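Local coordinates for cyclic nucleotide-binding protein (Brucella abortus biovar 1, PDB 5D1I) that is of unknown function but has a cyclic nucleotide-binding domain, a fold found in families that include DNA-binding transcription factors, at residues Gly19-Phe24 with Gly87-Glu92; Ala57-Ile62 with Thr99-Gly104; Thr65-Leu70 with Ala107-Glu112; Met93-Gln98 with Ile114-Ser119. All blocks are in the same frame, centred on the assembly; numbering follows the deposited sequence.

Interaction 1: Gly19-Phe24 with Gly87-Glu92; sequences GTVGLF and GAILGE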
loop_
_atom_site.group_PDB
_atom_site.type_symbol
_atom_site.label_atom_id
_atom_site.label_comp_id
_atom_site.label_asym_id
_atom_site.label_seq_id
_atom_site.Cartn_x
_atom_site.Cartn_y
_atom_site.Cartn_z
ATOM N N GLY A 19 2.946 -8.220 -1.154
ATOM C CA GLY A 19 2.274 -8.194 -2.441
ATOM C C GLY A 19 1.045 -7.303 -2.495
ATOM O O GLY A 19 0.514 -7.045 -3.572
ATOM N N THR A 20 0.583 -6.834 -1.341
ATOM C CA THR A 20 -0.562 -5.928 -1.296
ATOM C C THR A 20 -0.125 -4.466 -1.368
ATOM O O THR A 20 -0.940 -3.570 -1.604
ATOM C CB THR A 20 -1.392 -6.127 -0.017
ATOM O OG1 THR A 20 -0.583 -5.834 1.131
ATOM C CG2 THR A 20 -1.908 -7.556 0.072
ATOM N N VAL A 21 1.162 -4.228 -1.156
ATOM C CA VAL A 21 1.700 -2.871 -1.142
ATOM C C VAL A 21 1.700 -2.274 -2.546
ATOM O O VAL A 21 2.157 -2.906 -3.489
ATOM C CB VAL A 21 3.123 -2.858 -0.562
ATOM C CG1 VAL A 21 3.725 -1.472 -0.630
ATOM C CG2 VAL A 21 3.103 -3.357 0.870
ATOM N N GLY A 22 1.169 -1.060 -2.678
ATOM C CA GLY A 22 1.042 -0.407 -3.971
ATOM C C GLY A 22 2.321 -0.350 -4.785
ATOM O O GLY A 22 2.318 -0.608 -5.992
ATOM N N LEU A 23 3.425 -0.025 -4.125
ATOM C CA LEU A 23 4.704 0.101 -4.815
ATOM C C LEU A 23 5.222 -1.247 -5.320
ATOM O O LEU A 23 5.985 -1.298 -6.281
ATOM C CB LEU A 23 5.733 0.753 -3.890
ATOM C CG LEU A 23 6.993 1.335 -4.529
ATOM C CD1 LEU A 23 6.625 2.315 -5.630
ATOM C CD2 LEU A 23 7.848 2.016 -3.466
ATOM N N PHE A 24 4.802 -2.336 -4.677
ATOM C CA PHE A 24 5.293 -3.670 -5.030
ATOM C C PHE A 24 4.274 -4.430 -5.869
ATOM O O PHE A 24 4.458 -5.617 -6.145
ATOM C CB PHE A 24 5.628 -4.482 -3.769
ATOM C CG PHE A 24 6.482 -3.742 -2.777
ATOM C CD1 PHE A 24 7.447 -2.844 -3.204
ATOM C CD2 PHE A 24 6.313 -3.939 -1.418
ATOM C CE1 PHE A 24 8.226 -2.156 -2.294
ATOM C CE2 PHE A 24 7.093 -3.255 -0.504
ATOM C CZ PHE A 24 8.050 -2.364 -0.943
ATOM N N GLY A 87 -0.598 -4.899 7.594
ATOM C CA GLY A 87 -0.726 -4.493 6.209
ATOM C C GLY A 87 -0.393 -3.038 5.952
ATOM O O GLY A 87 -0.088 -2.664 4.822
ATOM N N ALA A 88 -0.450 -2.208 6.989
ATOM C CA ALA A 88 -0.159 -0.787 6.811
ATOM C C ALA A 88 1.313 -0.597 6.499
ATOM O O ALA A 88 2.165 -1.292 7.049
ATOM C CB ALA A 88 -0.552 0.014 8.057
ATOM N N ILE A 89 1.612 0.339 5.605
ATOM C CA ILE A 89 2.994 0.669 5.313
ATOM C C ILE A 89 3.278 2.110 5.717
ATOM O O ILE A 89 2.468 3.012 5.480
ATOM C CB ILE A 89 3.344 0.452 3.818
ATOM C CG1 ILE A 89 4.818 0.760 3.569
ATOM C CG2 ILE A 89 2.463 1.301 2.906
ATOM C CD1 ILE A 89 5.307 0.301 2.217
ATOM N N LEU A 90 4.420 2.311 6.360
ATOM C CA LEU A 90 4.843 3.637 6.768
ATOM C C LEU A 90 6.128 4.020 6.039
ATOM O O LEU A 90 7.123 3.303 6.113
ATOM C CB LEU A 90 5.052 3.690 8.280
ATOM C CG LEU A 90 3.890 3.213 9.152
ATOM C CD1 LEU A 90 4.269 3.290 10.624
ATOM C CD2 LEU A 90 2.638 4.034 8.871
ATOM N N GLY A 91 6.102 5.146 5.337
ATOM C CA GLY A 91 7.274 5.633 4.632
ATOM C C GLY A 91 7.474 5.029 3.254
ATOM O O GLY A 91 8.605 4.937 2.778
ATOM N N GLU A 92 6.384 4.628 2.603
ATOM C CA GLU A 92 6.477 4.053 1.262
ATOM C C GLU A 92 7.154 5.009 0.284
ATOM O O GLU A 92 7.934 4.586 -0.568
ATOM C CB GLU A 92 5.092 3.681 0.730
ATOM C CG GLU A 92 5.133 2.885 -0.574
ATOM C CD GLU A 92 3.755 2.676 -1.164
ATOM O OE1 GLU A 92 2.988 3.654 -1.226
ATOM O OE2 GLU A 92 3.434 1.540 -1.563
HETATM O O HOH W 1 -0.736 -3.391 2.286
HETATM O O HOH W 2 0.592 0.992 -0.597
#

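Interaction 2: Ala57-Ile62 with Thr99-Gly104; sequences ADCAYI and TTRLTG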
loop_
_atom_site.group_PDB
_atom_site.type_symbol
_atom_site.label_atom_id
_atom_site.label_comp_id
_atom_site.label_asym_id
_atom_site.label_seq_id
_atom_site.Cartn_x
_atom_site.Cartn_y
_atom_site.Cartn_z
ATOM N N ALA A 57 14.002 10.101 6.180
ATOM C CA ALA A 57 13.483 8.749 6.002
ATOM C C ALA A 57 14.126 8.041 4.813
ATOM O O ALA A 57 14.096 8.549 3.694
ATOM C CB ALA A 57 11.980 8.793 5.831
ATOM N N ASP A 58 14.697 6.864 5.057
ATOM C CA ASP A 58 15.370 6.107 4.003
ATOM C C ASP A 58 14.849 4.679 3.913
ATOM O O ASP A 58 15.463 3.819 3.279
ATOM C CB ASP A 58 16.886 6.096 4.227
ATOM C CG ASP A 58 17.287 5.473 5.558
ATOM O OD1 ASP A 58 16.417 4.918 6.264
ATOM O OD2 ASP A 58 18.488 5.531 5.898
ATOM N N CYS A 59 13.719 4.423 4.560
ATOM C CA CYS A 59 13.167 3.077 4.580
ATOM C C CYS A 59 11.690 3.096 4.900
ATOM O O CYS A 59 11.178 4.064 5.464
ATOM C CB CYS A 59 13.904 2.209 5.600
ATOM S SG CYS A 59 13.631 2.711 7.315
ATOM N N ALA A 60 11.014 2.010 4.542
ATOM C CA ALA A 60 9.602 1.846 4.829
ATOM C C ALA A 60 9.399 0.696 5.797
ATOM O O ALA A 60 10.177 -0.260 5.816
ATOM C CB ALA A 60 8.815 1.607 3.545
ATOM N N TYR A 61 8.352 0.802 6.603
ATOM C CA TYR A 61 7.989 -0.245 7.545
ATOM C C TYR A 61 6.614 -0.784 7.199
ATOM O O TYR A 61 5.677 -0.016 7.002
ATOM C CB TYR A 61 7.987 0.283 8.982
ATOM C CG TYR A 61 9.315 0.821 9.460
ATOM C CD1 TYR A 61 10.239 -0.012 10.077
ATOM C CD2 TYR A 61 9.640 2.165 9.312
ATOM C CE1 TYR A 61 11.453 0.470 10.520
ATOM C CE2 TYR A 61 10.855 2.657 9.758
ATOM C CZ TYR A 61 11.757 1.803 10.359
ATOM O OH TYR A 61 12.968 2.278 10.809
ATOM N N ILE A 62 6.489 -2.104 7.135
ATOM C CA ILE A 62 5.191 -2.721 6.921
ATOM C C ILE A 62 4.835 -3.515 8.163
ATOM O O ILE A 62 5.631 -4.326 8.635
ATOM C CB ILE A 62 5.173 -3.644 5.679
ATOM C CG1 ILE A 62 5.465 -2.848 4.401
ATOM C CG2 ILE A 62 3.834 -4.336 5.552
ATOM C CD1 ILE A 62 6.936 -2.732 4.056
ATOM N N THR A 99 12.373 12.154 1.280
ATOM C CA THR A 99 11.242 12.452 2.154
ATOM C C THR A 99 11.637 12.539 3.622
ATOM O O THR A 99 12.743 12.175 4.009
ATOM C CB THR A 99 10.121 11.387 2.048
ATOM O OG1 THR A 99 10.571 10.161 2.632
ATOM C CG2 THR A 99 9.700 11.139 0.600
ATOM N N THR A 100 10.706 13.030 4.431
ATOM C CA THR A 100 10.845 13.015 5.880
ATOM C C THR A 100 9.594 12.373 6.458
ATOM O O THR A 100 8.555 12.344 5.802
ATOM C CB THR A 100 11.023 14.422 6.464
ATOM O OG1 THR A 100 9.946 15.256 6.022
ATOM C CG2 THR A 100 12.346 15.030 6.020
ATOM N N ARG A 101 9.696 11.856 7.677
ATOM C CA ARG A 101 8.565 11.209 8.331
ATOM C C ARG A 101 7.404 12.181 8.524
ATOM O O ARG A 101 7.528 13.176 9.238
ATOM C CB ARG A 101 9.001 10.627 9.678
ATOM C CG ARG A 101 10.166 9.652 9.570
ATOM C CD ARG A 101 9.774 8.382 8.805
ATOM N NE ARG A 101 10.900 7.459 8.693
ATOM C CZ ARG A 101 10.879 6.319 8.009
ATOM N NH1 ARG A 101 9.785 5.947 7.365
ATOM N NH2 ARG A 101 11.962 5.551 7.967
ATOM N N LEU A 102 6.278 11.887 7.878
ATOM C CA LEU A 102 5.115 12.768 7.915
ATOM C C LEU A 102 4.459 12.829 9.290
ATOM O O LEU A 102 3.832 13.828 9.647
ATOM C CB LEU A 102 4.083 12.325 6.880
ATOM C CG LEU A 102 4.474 12.528 5.415
ATOM C CD1 LEU A 102 3.374 12.011 4.497
ATOM C CD2 LEU A 102 4.762 13.994 5.139
ATOM N N THR A 103 4.583 11.751 10.054
ATOM C CA THR A 103 4.000 11.692 11.392
ATOM C C THR A 103 4.968 11.061 12.377
ATOM O O THR A 103 6.011 10.538 11.989
ATOM C CB THR A 103 2.706 10.862 11.422
ATOM O OG1 THR A 103 3.050 9.472 11.457
ATOM C CG2 THR A 103 1.841 11.134 10.193
ATOM N N GLY A 104 4.612 11.102 13.655
ATOM C CA GLY A 104 5.274 10.267 14.637
ATOM C C GLY A 104 4.605 8.906 14.592
ATOM O O GLY A 104 3.541 8.757 13.992
HETATM O O HOH W 3 14.967 10.754 2.035
#

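Interaction 3: Thr65-Leu70 with Ala107-Glu112; sequences TGTITL and ADVETE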
loop_
_atom_site.group_PDB
_atom_site.type_symbol
_atom_site.label_atom_id
_atom_site.label_comp_id
_atom_site.label_asym_id
_atom_site.label_seq_id
_atom_site.Cartn_x
_atom_site.Cartn_y
_atom_site.Cartn_z
ATOM N N THR A 65 2.226 -7.874 12.541
ATOM C CA THR A 65 1.309 -8.015 13.666
ATOM C C THR A 65 1.481 -6.841 14.625
ATOM O O THR A 65 2.571 -6.288 14.741
ATOM C CB THR A 65 1.527 -9.337 14.437
ATOM O OG1 THR A 65 2.860 -9.378 14.959
ATOM C CG2 THR A 65 1.300 -10.539 13.533
ATOM N N GLY A 66 0.403 -6.462 15.304
ATOM C CA GLY A 66 0.476 -5.414 16.307
ATOM C C GLY A 66 -0.271 -4.148 15.933
ATOM O O GLY A 66 -0.989 -4.104 14.933
ATOM N N THR A 67 -0.099 -3.112 16.748
ATOM C CA THR A 67 -0.792 -1.849 16.535
ATOM C C THR A 67 0.140 -0.671 16.790
ATOM O O THR A 67 0.851 -0.625 17.800
ATOM C CB THR A 67 -2.033 -1.714 17.448
ATOM O OG1 THR A 67 -2.856 -2.879 17.321
ATOM C CG2 THR A 67 -2.840 -0.481 17.075
ATOM N N ILE A 68 0.118 0.281 15.869
ATOM C CA ILE A 68 0.933 1.476 15.961
ATOM C C ILE A 68 0.038 2.706 15.888
ATOM O O ILE A 68 -0.805 2.813 15.000
ATOM C CB ILE A 68 1.984 1.521 14.833
ATOM C CG1 ILE A 68 3.122 0.543 15.126
ATOM C CG2 ILE A 68 2.524 2.933 14.643
ATOM C CD1 ILE A 68 4.102 0.391 13.978
ATOM N N THR A 69 0.206 3.621 16.836
ATOM C CA THR A 69 -0.510 4.888 16.790
ATOM C C THR A 69 0.305 5.943 16.049
ATOM O O THR A 69 1.467 6.189 16.382
ATOM C CB THR A 69 -0.844 5.394 18.201
ATOM O OG1 THR A 69 -1.814 4.527 18.791
ATOM C CG2 THR A 69 -1.409 6.802 18.148
ATOM N N LEU A 70 -0.305 6.545 15.032
ATOM C CA LEU A 70 0.298 7.660 14.313
ATOM C C LEU A 70 -0.122 8.961 14.972
ATOM O O LEU A 70 -1.283 9.124 15.338
ATOM C CB LEU A 70 -0.123 7.657 12.843
ATOM C CG LEU A 70 0.095 6.370 12.051
ATOM C CD1 LEU A 70 -0.319 6.576 10.600
ATOM C CD2 LEU A 70 1.547 5.925 12.137
ATOM N N ALA A 107 4.512 2.143 18.920
ATOM C CA ALA A 107 3.844 0.859 19.088
ATOM C C ALA A 107 2.956 0.883 20.323
ATOM O O ALA A 107 3.433 1.148 21.425
ATOM C CB ALA A 107 4.865 -0.264 19.193
ATOM N N ASP A 108 1.667 0.611 20.135
ATOM C CA ASP A 108 0.727 0.522 21.251
ATOM C C ASP A 108 0.930 -0.772 22.018
ATOM O O ASP A 108 0.871 -0.802 23.244
ATOM C CB ASP A 108 -0.716 0.602 20.756
ATOM C CG ASP A 108 -1.003 1.883 20.005
ATOM O OD1 ASP A 108 -0.330 2.896 20.279
ATOM O OD2 ASP A 108 -1.902 1.881 19.140
ATOM N N VAL A 109 1.145 -1.849 21.275
ATOM C CA VAL A 109 1.408 -3.158 21.853
ATOM C C VAL A 109 2.635 -3.729 21.160
ATOM O O VAL A 109 3.151 -3.111 20.223
ATOM C CB VAL A 109 0.215 -4.110 21.681
ATOM C CG1 VAL A 109 -1.002 -3.578 22.423
ATOM C CG2 VAL A 109 -0.097 -4.297 20.204
ATOM N N GLU A 110 3.105 -4.891 21.609
ATOM C CA GLU A 110 4.223 -5.537 20.930
ATOM C C GLU A 110 3.870 -5.714 19.462
ATOM O O GLU A 110 2.840 -6.295 19.129
ATOM C CB GLU A 110 4.575 -6.884 21.555
ATOM C CG GLU A 110 5.751 -7.551 20.859
ATOM C CD GLU A 110 6.152 -8.858 21.501
ATOM O OE1 GLU A 110 6.934 -8.822 22.471
ATOM O OE2 GLU A 110 5.688 -9.918 21.033
ATOM N N THR A 111 4.723 -5.184 18.594
ATOM C CA THR A 111 4.411 -5.070 17.173
ATOM C C THR A 111 5.580 -5.546 16.324
ATOM O O THR A 111 6.735 -5.208 16.591
ATOM C CB THR A 111 4.056 -3.612 16.807
ATOM O OG1 THR A 111 2.884 -3.218 17.528
ATOM C CG2 THR A 111 3.802 -3.454 15.310
ATOM N N GLU A 112 5.276 -6.342 15.307
ATOM C CA GLU A 112 6.301 -6.844 14.412
ATOM C C GLU A 112 6.176 -6.190 13.054
ATOM O O GLU A 112 5.104 -6.196 12.445
ATOM C CB GLU A 112 6.214 -8.364 14.281
ATOM C CG GLU A 112 7.157 -8.929 13.242
ATOM C CD GLU A 112 7.531 -10.368 13.518
ATOM O OE1 GLU A 112 7.823 -11.098 12.548
ATOM O OE2 GLU A 112 7.546 -10.766 14.702
HETATM O O HOH W 4 3.135 -8.511 17.336
#

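Interaction 4: Met93-Gln98 with Ile114-Ser119; sequences MALIAQ and IRISRS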
loop_
_atom_site.group_PDB
_atom_site.type_symbol
_atom_site.label_atom_id
_atom_site.label_comp_id
_atom_site.label_asym_id
_atom_site.label_seq_id
_atom_site.Cartn_x
_atom_site.Cartn_y
_atom_site.Cartn_z
HETATM N N MSE A 93 6.859 6.299 0.420
HETATM C CA MSE A 93 7.411 7.308 -0.479
HETATM C C MSE A 93 8.921 7.474 -0.309
HETATM O O MSE A 93 9.608 7.954 -1.213
HETATM C CB MSE A 93 6.714 8.653 -0.264
HETATM C CG MSE A 93 5.269 8.691 -0.730
HETATM SE SE MSE A 93 5.069 8.147 -2.593
HETATM C CE MSE A 93 4.262 6.396 -2.317
ATOM N N ALA A 94 9.437 7.086 0.851
ATOM C CA ALA A 94 10.870 7.193 1.107
ATOM C C ALA A 94 11.665 6.302 0.161
ATOM O O ALA A 94 12.838 6.551 -0.090
ATOM C CB ALA A 94 11.185 6.842 2.550
ATOM N N LEU A 95 11.013 5.272 -0.370
ATOM C CA LEU A 95 11.671 4.307 -1.244
ATOM C C LEU A 95 11.935 4.875 -2.631
ATOM O O LEU A 95 12.785 4.363 -3.364
ATOM C CB LEU A 95 10.828 3.034 -1.368
ATOM C CG LEU A 95 10.596 2.210 -0.100
ATOM C CD1 LEU A 95 9.748 0.989 -0.412
ATOM C CD2 LEU A 95 11.912 1.798 0.529
ATOM N N ILE A 96 11.207 5.927 -2.999
ATOM C CA ILE A 96 11.289 6.452 -4.361
ATOM C C ILE A 96 11.510 7.959 -4.439
ATOM O O ILE A 96 11.580 8.514 -5.533
ATOM C CB ILE A 96 10.013 6.120 -5.158
ATOM C CG1 ILE A 96 8.793 6.783 -4.519
ATOM C CG2 ILE A 96 9.820 4.611 -5.252
ATOM C CD1 ILE A 96 7.515 6.607 -5.312
ATOM N N ALA A 97 11.615 8.620 -3.291
ATOM C CA ALA A 97 11.805 10.067 -3.277
ATOM C C ALA A 97 12.464 10.529 -1.987
ATOM O O ALA A 97 12.470 9.808 -0.994
ATOM C CB ALA A 97 10.475 10.776 -3.470
ATOM N N GLN A 98 13.034 11.728 -2.008
ATOM C CA GLN A 98 13.630 12.281 -0.798
ATOM C C GLN A 98 12.506 12.768 0.107
ATOM O O GLN A 98 11.741 13.655 -0.265
ATOM C CB GLN A 98 14.609 13.411 -1.132
ATOM C CG GLN A 98 15.514 13.789 0.031
ATOM C CD GLN A 98 16.973 13.914 -0.364
ATOM O OE1 GLN A 98 17.549 15.000 -0.305
ATOM N NE2 GLN A 98 17.583 12.797 -0.757
ATOM N N ILE A 114 8.122 -5.280 9.091
ATOM C CA ILE A 114 9.101 -5.580 8.063
ATOM C C ILE A 114 9.719 -4.269 7.596
ATOM O O ILE A 114 8.998 -3.371 7.165
ATOM C CB ILE A 114 8.453 -6.312 6.874
ATOM C CG1 ILE A 114 8.123 -7.756 7.252
ATOM C CG2 ILE A 114 9.352 -6.261 5.661
ATOM C CD1 ILE A 114 7.280 -8.473 6.221
ATOM N N ARG A 115 11.038 -4.140 7.699
ATOM C CA ARG A 115 11.699 -2.917 7.259
ATOM C C ARG A 115 12.324 -3.082 5.882
ATOM O O ARG A 115 13.167 -3.952 5.672
ATOM C CB ARG A 115 12.772 -2.480 8.254
ATOM C CG ARG A 115 13.390 -1.130 7.917
ATOM C CD ARG A 115 14.591 -0.814 8.807
ATOM N NE ARG A 115 15.778 -1.557 8.400
ATOM C CZ ARG A 115 16.718 -1.077 7.591
ATOM N NH1 ARG A 115 16.620 0.156 7.110
ATOM N NH2 ARG A 115 17.764 -1.826 7.267
ATOM N N ILE A 116 11.906 -2.237 4.950
ATOM C CA ILE A 116 12.448 -2.259 3.602
ATOM C C ILE A 116 13.318 -1.037 3.397
ATOM O O ILE A 116 12.819 0.086 3.391
ATOM C CB ILE A 116 11.342 -2.270 2.529
ATOM C CG1 ILE A 116 10.326 -3.375 2.802
ATOM C CG2 ILE A 116 11.953 -2.428 1.139
ATOM C CD1 ILE A 116 10.875 -4.755 2.601
ATOM N N SER A 117 14.620 -1.246 3.244
ATOM C CA SER A 117 15.509 -0.134 2.954
ATOM C C SER A 117 15.360 0.308 1.506
ATOM O O SER A 117 14.978 -0.476 0.632
ATOM C CB SER A 117 16.961 -0.512 3.236
ATOM O OG SER A 117 17.393 -1.524 2.346
ATOM N N ARG A 118 15.662 1.573 1.257
ATOM C CA ARG A 118 15.694 2.083 -0.101
ATOM C C ARG A 118 16.678 1.271 -0.945
ATOM O O ARG A 118 16.379 0.907 -2.085
ATOM C CB ARG A 118 16.069 3.566 -0.094
ATOM C CG ARG A 118 15.928 4.260 -1.427
ATOM C CD ARG A 118 15.604 5.732 -1.234
ATOM N NE ARG A 118 16.462 6.365 -0.239
ATOM C CZ ARG A 118 16.162 7.495 0.394
ATOM N NH1 ARG A 118 15.015 8.115 0.145
ATOM N NH2 ARG A 118 17.007 8.003 1.279
ATOM N N SER A 119 17.836 0.959 -0.370
ATOM C CA SER A 119 18.881 0.238 -1.099
ATOM C C SER A 119 18.438 -1.157 -1.558
ATOM O O SER A 119 18.758 -1.576 -2.671
ATOM C CB SER A 119 20.146 0.126 -0.246
ATOM O OG SER A 119 19.961 -0.778 0.827
#

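Interaction 1: Gly19-Phe24 with Gly87-Glu92
Val21, Leu23 and Glu92 meet closely where the loop after helix 11-18, with its 3-10 turn at 22-24, packs against the 87-92 end of the beta roll, right at the interface with the second subunit. The tight side is built around one carboxylate oxygen. Glu92 holds CG anti to its backbone N (chi1 -171°) and stays extended beyond it, sliding past Leu23 in the opposite direction. Its OE2 takes a hydrogen bond from Leu23 N, 3.0 Å away, with the donor above the carboxylate plane, 41° out of it. The same oxygen presses on carbon: Val21 CG1 lies 3.2 Å from Glu92 OE2, and Leu23 CB lies 3.4 Å from it. A water that accepts from Gly22 N and donates to OE2 completes the grip. Val21 CG1 also touches Ile89 CD1 at 3.7 Å, these two side chains crossing at about a right angle.

On the looser side a water spans the wider gap between Thr20 OG1 and Gly87 O, donating to each at 2.7 Å; Thr20 OG1 also bonds to Ile17 O.

From the second subunit, Gly22 packs on Glu92, and its own Glu92 brings OE2 close to OE1 of this one. Two carboxylates so near each other in buried surroundings would probably repel unless one is protonated, whereas the N-H of Leu23 and the water should help to stabilise negative charge on OE2.

Interaction 2: Ala57-Ile62 with Thr99-Gly104
Arg101 reaching over Ala57 to the carbonyl of Cys59 makes this a side-chain-to-backbone contact, set between strand 56-63 and the loop that leads from the short strand 99-100 to strand 104-107. NH1 and NH2 of Arg101 share a single acceptor: each lies 3.0 Å from Cys59 O, and both bonds are weak, bent to 135°. A bend at chi2 (-66°) turns CD aside from an extended course. Ala57 CB sits over one face of the guanidinium, displaced toward its rim and 3.3 Å from NE, while Cys59 SG lies at the edge, in plane, 3.4 Å from NH2. Tyr61 approaches obliquely, its CE2 3.6 Å from Arg101 NH2, and Phe51 adds a cation-pi contact.

The sequence suggests that this loop corresponds to the phosphate-binding cassette of cyclic nucleotide-binding domains, with Arg101 probably at the place of the arginine that in ligand-binding relatives contacts the cyclic phosphate. Here the group is turned onto the protein's own backbone, which is consistent with a site lacking nucleotide, though no ligand role is established.

The strand pairing beside it is slight. Ala57 N donates to Thr99 O at 3.3 Å, and a water bridges the return path, donating to Ala57 O and accepting from Thr99 N.

Interaction 3: Thr65-Leu70 with Ala107-Glu112
Thr65 meets Glu112 as an antiparallel hydrogen-bonded pair, the first of two pairings whose register differs by two residues. Glu112 N donates to Thr65 O at 2.8 Å, whereas the return bond from Thr65 N to Glu112 O is weak. The two side chains lie side by side and point the same way, with Thr65 OG1 3.6 Å from Glu112 CB; a water joins that hydroxyl to Glu110 O.

Gly66 follows with a positive phi of 113°, a conformation suited to glycine, and its bare CA lies 3.5 Å from Thr111 OG1. At Thr67 the backbone turns to a side chain: N makes a weak bond to Thr111 OG1, 3.1 Å away, while that hydroxyl spends its own proton on Val109 O. Thr111 holds OG1 anti to its carbonyl carbon (chi1 -62°), with CG2, the other branch, against Thr65 O. The hydroxyl thus makes a weak link to the other chain where regular pairing lapses. Thr67 O then accepts from Asp108 N at 2.8 Å.

Ile68 forms a non-hydrogen-bonded pair with Ala107 and lays CG1 4.1 Å from Thr111 CG2, the side chains crossing at about a right angle. Thr69 ends the contact: its OG1 is 2.7 Å from both OD1 and OD2 of Asp108, two acceptors for a single proton.

In this cupin-clan beta roll the contact lies where the two sheets meet. Strand 68-74 continues between 104-107 and 77-84 in the four-stranded sheet, while strand 111-117 runs on between 40-44 and 56-63 in the other. Ile68 and Thr111 both pack on Ile63, and Glu112 is salt-bridged to Arg41.

Interaction 4: Met93-Gln98 with Ile114-Ser119
Ala94 and Arg118 supply the polar part of this contact. NH1 of Arg118 donates to Ala94 O across 2.7 Å, a short but weak bond because it is bent to 125° at the hydrogen, and the oxygen lies oblique to the guanidinium. The chain bends at chi3 (47°), which sets NE off from an extended course; NH1 then reaches back to Ala94 O. Arg118 CD is 3.1 Å from the same Ala94 O, and nearer the backbone CG lies 3.7 Å from Leu95 O. Ala97 O lies in the guanidinium plane at its edge, 3.3 Å from NH1, but at too poor an angle to bond.

These pieces are recognisable parts of a cyclic nucleotide-binding domain: residues 93-95 belong to the short 3-10 turn of what the sequence suggests is the phosphate-binding cassette, and helix 118-124 follows the last strand of the beta roll, as the B helix does in relatives. Ser117 caps that helix, its OG bonded to Ile120 N and 3.1 Å from Ser119 OG.

The apolar contacts centre on Leu95. CD2 reaches the strand end, 3.5 Å from Ile116 O and 4.3 Å from Ile116 CG2, and the side chain also packs on Phe121 of the helix and on Leu23.

How the interactions relate
From the N terminus, the loop after helix 11-18 is met by residues 87-92 in interaction 1, closing a span that takes in helix 29-38 and much of the beta roll. Interactions 2 and 3 open inside that span, at 57-62 and 65-70, and close beyond it, so both cross interaction 1 and each other. Interaction 4 opens only after interaction 1 has closed, and crosses interactions 2 and 3. Leu23 packs interaction 1 onto interaction 4; strands 56-63 and 111-117 pair to join interactions 2 and 4. Interactions 3 and 4 use opposite ends of strand 111-117, centres about 20 Å apart, one near the sheet junction, the other by the C-terminal helix.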